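Local atomic coordinates of putative methyl-accepting chemotaxis protein (Salmonella enterica subsp. enterica serovar Typhimurium str. LT2, PDB entry 6DB1), a protein that probably senses chemical signals through its N-terminal ligand-binding domain, a helical bundle, as part of a methyl-accepting chemotaxis receptor. Residues Ile82-Leu93 and Leu124-Phe135. Residues are numbered along the deposited sequence; the frame is centred on the assembly and turned at random.
Sequences ISREVLSNWQAL and LSRAFGASAERF
The helical segments 82-93 and 124-135 run antiparallel at 157°, their axes approaching to 8.5 Å, with Val86 set against Ser131 and Asn89 against Phe128. Where Val86 CA and Ser131 CA come within 5.1 Å, a side chain as small as serine fits, and its hydroxyl works as a polar hub. Ser131 OG donates to Glu85 OE2 at 2.6 Å, reaching that oxygen on its anti side, and accepts a weak bond from Asn89 ND2. Asparagine suits its place because its short amide offers N-H both to this hydroxyl and, again weakly, to the backbone oxygen of Ala127. A water donates to both Glu85 OE2 and Ala127 O, adding a bridge. Glu85 suits this margin because its extended chain serves two partners: OE1 forms a salt bridge with Arg134 NE at 2.6 Å, its hydrogen bond weak because the N-H is bent away from the oxygen. Carboxylate and guanidinium are nearly coplanar, while Ile82 CG1 lies over the centre of one guanidinium face, 3.3 Å from Arg134 CZ, so an aliphatic branch backs the flat cation. Inward, apolar groups take over. Val86 CG2 packs on Phe135 CB at 3.9 Å, its branched, compact side chain fitting beside Ser131. Phe128, with CG anti to its backbone N (chi1 171°), turns the edge of its ring toward the face of Trp90 in a T-shaped stack, planes at 67°; CE1 sits 3.7 Å from Trp90 CG. Leucine's forked end lets Leu93 reach two partners, CD2 against Phe128 CB and CD1 near Leu124 CB. In the four-helix bundle this pair joins helices 80-105 and 110-144: Trp90 and Leu93 also meet helix 54-73, and Phe128 and Phe135 pack on Leu24 of helix 13-46.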
loop_
_atom_site.group_PDB
_atom_site.type_symbol
_atom_site.label_atom_id
_atom_site.label_comp_id
_atom_site.label_asym_id
_atom_site.label_seq_id
_atom_site.Cartn_x
_atom_site.Cartn_y
_atom_site.Cartn_z
ATOM N N ILE A 82 18.496 -3.354 -4.514
ATOM C CA ILE A 82 17.209 -3.010 -3.926
ATOM C C ILE A 82 16.099 -3.717 -4.709
ATOM O O ILE A 82 15.157 -4.267 -4.127
ATOM C CB ILE A 82 17.033 -1.485 -3.900
ATOM C CG1 ILE A 82 18.034 -0.862 -2.920
ATOM C CG2 ILE A 82 15.595 -1.103 -3.572
ATOM C CD1 ILE A 82 18.049 0.631 -2.924
ATOM N N SER A 83 16.226 -3.701 -6.024
ATOM C CA SER A 83 15.209 -4.330 -6.840
ATOM C C SER A 83 15.083 -5.807 -6.444
ATOM O O SER A 83 13.986 -6.319 -6.261
ATOM C CB SER A 83 15.524 -4.151 -8.292
ATOM O OG SER A 83 14.537 -4.764 -9.081
ATOM N N ARG A 84 16.231 -6.456 -6.256
ATOM C CA ARG A 84 16.322 -7.871 -5.879
ATOM C C ARG A 84 15.757 -8.157 -4.489
ATOM O O ARG A 84 15.132 -9.196 -4.281
ATOM C CB ARG A 84 17.778 -8.340 -5.942
ATOM C CG ARG A 84 18.125 -8.942 -7.291
ATOM C CD ARG A 84 17.635 -10.377 -7.334
ATOM N NE ARG A 84 17.173 -10.812 -8.648
ATOM C CZ ARG A 84 15.897 -11.012 -8.956
ATOM N NH1 ARG A 84 14.965 -10.857 -8.031
ATOM N NH2 ARG A 84 15.565 -11.401 -10.174
ATOM N N GLU A 85 16.034 -7.298 -3.539
ATOM C CA GLU A 85 15.526 -7.484 -2.199
ATOM C C GLU A 85 13.987 -7.515 -2.236
ATOM O O GLU A 85 13.359 -8.376 -1.634
ATOM C CB GLU A 85 16.049 -6.354 -1.318
ATOM C CG GLU A 85 16.046 -6.676 0.154
ATOM C CD GLU A 85 16.288 -5.473 1.045
ATOM O OE1 GLU A 85 17.354 -4.843 0.906
ATOM O OE2 GLU A 85 15.420 -5.179 1.873
ATOM N N VAL A 86 13.399 -6.566 -2.964
ATOM C CA VAL A 86 11.950 -6.415 -3.084
ATOM C C VAL A 86 11.306 -7.679 -3.674
ATOM O O VAL A 86 10.357 -8.206 -3.102
ATOM C CB VAL A 86 11.610 -5.179 -3.939
ATOM C CG1 VAL A 86 10.192 -5.221 -4.482
ATOM C CG2 VAL A 86 11.866 -3.896 -3.170
ATOM N N LEU A 87 11.814 -8.143 -4.801
ATOM C CA LEU A 87 11.241 -9.316 -5.471
ATOM C C LEU A 87 11.390 -10.574 -4.604
ATOM O O LEU A 87 10.471 -11.391 -4.554
ATOM C CB LEU A 87 11.925 -9.505 -6.826
ATOM C CG LEU A 87 11.762 -8.355 -7.817
ATOM C CD1 LEU A 87 12.588 -8.587 -9.075
ATOM C CD2 LEU A 87 10.306 -8.148 -8.164
ATOM N N SER A 88 12.520 -10.745 -3.929
ATOM C CA SER A 88 12.708 -11.953 -3.115
ATOM C C SER A 88 11.808 -11.940 -1.880
ATOM O O SER A 88 11.257 -12.963 -1.533
ATOM C CB SER A 88 14.138 -12.126 -2.722
ATOM O OG SER A 88 14.904 -12.458 -3.856
ATOM N N ASN A 89 11.671 -10.800 -1.226
ATOM C CA ASN A 89 10.820 -10.712 -0.025
ATOM C C ASN A 89 9.344 -10.792 -0.433
ATOM O O ASN A 89 8.522 -11.378 0.291
ATOM C CB ASN A 89 11.164 -9.475 0.811
ATOM C CG ASN A 89 12.519 -9.602 1.470
ATOM O OD1 ASN A 89 13.094 -10.687 1.497
ATOM N ND2 ASN A 89 13.019 -8.517 2.039
ATOM N N TRP A 90 9.004 -10.231 -1.589
ATOM C CA TRP A 90 7.630 -10.294 -2.084
ATOM C C TRP A 90 7.291 -11.760 -2.355
ATOM O O TRP A 90 6.267 -12.269 -1.911
ATOM C CB TRP A 90 7.499 -9.476 -3.371
ATOM C CG TRP A 90 6.110 -9.191 -3.860
ATOM C CD1 TRP A 90 4.992 -9.956 -3.735
ATOM C CD2 TRP A 90 5.747 -8.106 -4.731
ATOM N NE1 TRP A 90 3.941 -9.367 -4.384
ATOM C CE2 TRP A 90 4.380 -8.233 -5.011
ATOM C CE3 TRP A 90 6.435 -7.004 -5.236
ATOM C CZ2 TRP A 90 3.697 -7.324 -5.810
ATOM C CZ3 TRP A 90 5.763 -6.093 -6.017
ATOM C CH2 TRP A 90 4.414 -6.272 -6.321
ATOM N N GLN A 91 8.179 -12.425 -3.102
ATOM C CA GLN A 91 7.967 -13.842 -3.486
ATOM C C GLN A 91 7.911 -14.737 -2.238
ATOM O O GLN A 91 7.124 -15.680 -2.192
ATOM C CB GLN A 91 9.029 -14.309 -4.486
ATOM C CG GLN A 91 8.884 -15.780 -4.867
ATOM C CD GLN A 91 9.649 -16.148 -6.113
ATOM O OE1 GLN A 91 9.780 -15.353 -7.042
ATOM N NE2 GLN A 91 10.109 -17.387 -6.174
ATOM N N ALA A 92 8.730 -14.448 -1.231
ATOM C CA ALA A 92 8.716 -15.250 -0.012
ATOM C C ALA A 92 7.376 -15.058 0.720
ATOM O O ALA A 92 6.749 -16.025 1.143
ATOM C CB ALA A 92 9.889 -14.873 0.864
ATOM N N LEU A 93 6.960 -13.805 0.878
ATOM C CA LEU A 93 5.725 -13.495 1.569
ATOM C C LEU A 93 4.570 -14.291 0.959
ATOM O O LEU A 93 3.717 -14.821 1.678
ATOM C CB LEU A 93 5.482 -11.987 1.472
ATOM C CG LEU A 93 4.142 -11.479 1.996
ATOM C CD1 LEU A 93 3.884 -11.957 3.418
ATOM C CD2 LEU A 93 4.104 -9.959 1.922
ATOM N N LEU A 124 7.719 -12.496 7.597
ATOM C CA LEU A 124 7.806 -12.355 6.129
ATOM C C LEU A 124 7.211 -11.017 5.687
ATOM O O LEU A 124 7.689 -10.380 4.734
ATOM C CB LEU A 124 7.043 -13.514 5.482
ATOM C CG LEU A 124 7.588 -14.906 5.794
ATOM C CD1 LEU A 124 6.652 -15.986 5.269
ATOM C CD2 LEU A 124 8.985 -15.071 5.213
ATOM N N SER A 125 6.154 -10.625 6.381
ATOM C CA SER A 125 5.480 -9.391 6.090
ATOM C C SER A 125 6.413 -8.227 6.440
ATOM O O SER A 125 6.602 -7.322 5.655
ATOM C CB SER A 125 4.180 -9.317 6.838
ATOM O OG SER A 125 3.409 -8.215 6.398
ATOM N N ARG A 126 7.079 -8.347 7.572
ATOM C CA ARG A 126 7.962 -7.325 8.068
ATOM C C ARG A 126 9.150 -7.138 7.113
ATOM O O ARG A 126 9.558 -6.001 6.843
ATOM C CB ARG A 126 8.358 -7.663 9.509
ATOM C CG ARG A 126 9.071 -6.541 10.246
ATOM C CD ARG A 126 8.984 -6.678 11.765
ATOM N NE ARG A 126 9.363 -7.998 12.270
ATOM C CZ ARG A 126 8.511 -8.976 12.579
ATOM N NH1 ARG A 126 7.207 -8.792 12.460
ATOM N NH2 ARG A 126 8.971 -10.135 13.015
ATOM N N ALA A 127 9.668 -8.215 6.542
ATOM C CA ALA A 127 10.800 -8.092 5.651
ATOM C C ALA A 127 10.360 -7.423 4.342
ATOM O O ALA A 127 11.099 -6.636 3.768
ATOM C CB ALA A 127 11.408 -9.448 5.394
ATOM N N PHE A 128 9.166 -7.751 3.870
ATOM C CA PHE A 128 8.674 -7.159 2.645
ATOM C C PHE A 128 8.533 -5.653 2.860
ATOM O O PHE A 128 8.911 -4.845 2.006
ATOM C CB PHE A 128 7.354 -7.808 2.225
ATOM C CG PHE A 128 6.664 -7.113 1.081
ATOM C CD1 PHE A 128 7.122 -7.262 -0.214
ATOM C CD2 PHE A 128 5.552 -6.318 1.307
ATOM C CE1 PHE A 128 6.489 -6.625 -1.267
ATOM C CE2 PHE A 128 4.919 -5.683 0.250
ATOM C CZ PHE A 128 5.388 -5.834 -1.033
ATOM N N GLY A 129 8.005 -5.286 4.009
ATOM C CA GLY A 129 7.850 -3.870 4.329
ATOM C C GLY A 129 9.188 -3.150 4.363
ATOM O O GLY A 129 9.271 -1.980 3.966
ATOM N N ALA A 130 10.244 -3.836 4.809
ATOM C CA ALA A 130 11.566 -3.178 4.916
ATOM C C ALA A 130 12.133 -2.955 3.516
ATOM O O ALA A 130 12.734 -1.910 3.220
ATOM C CB ALA A 130 12.506 -3.985 5.776
ATOM N N SER A 131 11.937 -3.941 2.651
ATOM C CA SER A 131 12.398 -3.808 1.276
ATOM C C SER A 131 11.576 -2.722 0.569
ATOM O O SER A 131 12.116 -1.921 -0.164
ATOM C CB SER A 131 12.313 -5.135 0.536
ATOM O OG SER A 131 13.063 -6.127 1.209
ATOM N N ALA A 132 10.264 -2.707 0.780
ATOM C CA ALA A 132 9.445 -1.704 0.117
ATOM C C ALA A 132 9.904 -0.304 0.545
ATOM O O ALA A 132 9.897 0.603 -0.270
ATOM C CB ALA A 132 7.975 -1.924 0.404
ATOM N N GLU A 133 10.305 -0.151 1.812
ATOM C CA GLU A 133 10.812 1.137 2.315
ATOM C C GLU A 133 12.111 1.503 1.598
ATOM O O GLU A 133 12.322 2.644 1.210
ATOM C CB GLU A 133 11.100 1.077 3.819
ATOM C CG GLU A 133 9.862 0.907 4.683
ATOM C CD GLU A 133 9.433 2.122 5.493
ATOM O OE1 GLU A 133 10.095 3.166 5.384
ATOM O OE2 GLU A 133 8.412 2.018 6.210
ATOM N N ARG A 134 12.983 0.530 1.453
ATOM C CA ARG A 134 14.262 0.753 0.798
ATOM C C ARG A 134 13.994 1.204 -0.643
ATOM O O ARG A 134 14.627 2.125 -1.159
ATOM C CB ARG A 134 15.105 -0.520 0.908
ATOM C CG ARG A 134 16.595 -0.263 1.044
ATOM C CD ARG A 134 17.405 -1.443 1.558
ATOM N NE ARG A 134 17.863 -2.372 0.532
ATOM C CZ ARG A 134 19.019 -2.260 -0.132
ATOM N NH1 ARG A 134 19.829 -1.234 0.088
ATOM N NH2 ARG A 134 19.357 -3.177 -1.021
ATOM N N PHE A 135 12.992 0.604 -1.275
ATOM C CA PHE A 135 12.657 0.963 -2.650
ATOM C C PHE A 135 12.086 2.388 -2.728
ATOM O O PHE A 135 12.533 3.211 -3.528
ATOM C CB PHE A 135 11.621 -0.012 -3.212
ATOM C CG PHE A 135 11.280 0.246 -4.656
ATOM C CD1 PHE A 135 10.382 1.238 -5.001
ATOM C CD2 PHE A 135 11.906 -0.470 -5.663
ATOM C CE1 PHE A 135 10.114 1.514 -6.333
ATOM C CE2 PHE A 135 11.635 -0.195 -6.991
ATOM C CZ PHE A 135 10.740 0.799 -7.320
HETATM O O HOH W 1 14.207 -6.686 3.972
HETATM O O HOH W 2 9.246 -11.576 3.097
#